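Local coordinates for protein acetolactate synthase isozyme 1 large subunit (Escherichia coli, PDB 6LPI) that serves as the large subunit of a thiamine diphosphate-dependent synthase, binding thiamine diphosphate, FAD and magnesium, at residues 77-83 and 104-110. Numbering follows the deposited sequence.
Sequences PAVCMAC and PLICITG
Strands 78-82 and 105-110 run parallel, axes 4.7 Å apart at closest approach and 19° between directions, pairing A78 with L105 through A82 with T109; residues 78-82 and 105-109 are extended (phi -110 to -155°, psi 119 to 166°). P77 sets CB 3.4 Å from I106 CD1. A78 N then donates a hydrogen bond to P104 O (3.3 Å) and A78 O accepts one from I106 N (2.9 Å). V79 (chi1 t) turns to the face of I106 and I108. Helix 86-101 links the two strands, the middle pair of the six-stranded parallel sheet of the N-terminal TPP-binding domain, in a beta-alpha-beta crossover. C80 N donates a hydrogen bond to I106 O (3.0 Å) and C80 O receives one from I108 N (2.8 Å, 177°); its p rotamer brings SG 3.9 Å from C107 CB. A82 N to I108 O and G110 N to A82 O, both 3.0 Å, close the run of backbone hydrogen bonds. C83, of a thiamine diphosphate pocket, points its CA-to-CB bond away from 104-110.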
# COMPACT_ATOMS: atom_id res chain seq x y z
N PRO B 77 10.45 4.39 6.49
CA PRO B 77 10.98 3.68 5.30
C PRO B 77 11.97 2.55 5.61
O PRO B 77 12.82 2.66 6.49
CB PRO B 77 11.67 4.78 4.49
CG PRO B 77 11.73 5.98 5.39
CD PRO B 77 10.61 5.85 6.36
N ALA B 78 11.81 1.45 4.87
CA ALA B 78 12.72 0.31 4.87
C ALA B 78 13.43 0.25 3.52
O ALA B 78 12.92 0.77 2.53
CB ALA B 78 11.97 -0.98 5.16
N VAL B 79 14.61 -0.35 3.48
CA VAL B 79 15.52 -0.26 2.34
C VAL B 79 15.80 -1.65 1.77
O VAL B 79 16.13 -2.57 2.52
CB VAL B 79 16.84 0.42 2.75
CG1 VAL B 79 17.86 0.35 1.63
CG2 VAL B 79 16.55 1.88 3.15
N CYS B 80 15.72 -1.77 0.44
CA CYS B 80 16.13 -2.99 -0.25
C CYS B 80 17.14 -2.67 -1.34
O CYS B 80 17.20 -1.55 -1.84
CB CYS B 80 14.94 -3.74 -0.84
SG CYS B 80 13.80 -2.70 -1.71
N MET B 81 17.96 -3.66 -1.71
CA MET B 81 19.09 -3.39 -2.59
C MET B 81 19.24 -4.48 -3.64
O MET B 81 19.04 -5.66 -3.35
CB MET B 81 20.40 -3.35 -1.80
CG MET B 81 20.36 -2.56 -0.53
SD MET B 81 22.01 -2.49 0.13
CE MET B 81 22.46 -0.81 -0.30
N ALA B 82 19.64 -4.08 -4.85
CA ALA B 82 19.87 -5.06 -5.91
C ALA B 82 20.87 -4.50 -6.92
O ALA B 82 21.18 -3.30 -6.92
CB ALA B 82 18.56 -5.46 -6.57
N CYS B 83 21.39 -5.39 -7.77
CA CYS B 83 22.28 -4.99 -8.86
C CYS B 83 21.49 -4.53 -10.09
O CYS B 83 20.26 -4.47 -10.09
CB CYS B 83 23.22 -6.14 -9.22
SG CYS B 83 22.41 -7.64 -9.86
N PRO B 104 6.26 3.39 2.66
CA PRO B 104 7.56 4.04 2.50
C PRO B 104 8.69 3.03 2.30
O PRO B 104 9.15 2.39 3.24
CB PRO B 104 7.73 4.82 3.81
CG PRO B 104 6.94 4.02 4.80
CD PRO B 104 5.77 3.45 4.06
N LEU B 105 9.14 2.90 1.08
CA LEU B 105 10.27 2.06 0.75
C LEU B 105 11.33 2.92 0.07
O LEU B 105 11.02 3.79 -0.74
CB LEU B 105 9.79 0.93 -0.19
CG LEU B 105 10.33 -0.49 -0.08
CD1 LEU B 105 9.87 -1.07 1.25
CD2 LEU B 105 9.84 -1.32 -1.26
N ILE B 106 12.59 2.69 0.41
CA ILE B 106 13.72 3.16 -0.38
C ILE B 106 14.35 1.94 -1.00
O ILE B 106 14.72 0.99 -0.31
CB ILE B 106 14.74 3.98 0.42
CG1 ILE B 106 14.28 5.43 0.59
CG2 ILE B 106 16.09 3.97 -0.26
CD1 ILE B 106 13.32 5.67 1.65
N CYS B 107 14.48 1.98 -2.32
CA CYS B 107 15.00 0.88 -3.11
C CYS B 107 16.27 1.36 -3.81
O CYS B 107 16.22 2.30 -4.60
CB CYS B 107 13.92 0.44 -4.10
SG CYS B 107 14.49 -0.36 -5.56
N ILE B 108 17.39 0.72 -3.52
CA ILE B 108 18.69 1.14 -4.04
C ILE B 108 19.23 0.08 -4.98
O ILE B 108 19.32 -1.11 -4.62
CB ILE B 108 19.68 1.44 -2.91
CG1 ILE B 108 19.27 2.71 -2.16
CG2 ILE B 108 21.05 1.62 -3.47
CD1 ILE B 108 19.92 2.87 -0.79
N THR B 109 19.59 0.50 -6.17
CA THR B 109 20.04 -0.39 -7.22
C THR B 109 21.36 0.12 -7.77
O THR B 109 21.55 1.33 -7.95
CB THR B 109 18.94 -0.50 -8.31
OG1 THR B 109 17.93 -1.43 -7.89
CG2 THR B 109 19.49 -0.95 -9.61
N GLY B 110 22.31 -0.79 -7.99
CA GLY B 110 23.52 -0.43 -8.69
C GLY B 110 23.25 -0.29 -10.17
O GLY B 110 22.31 -0.88 -10.71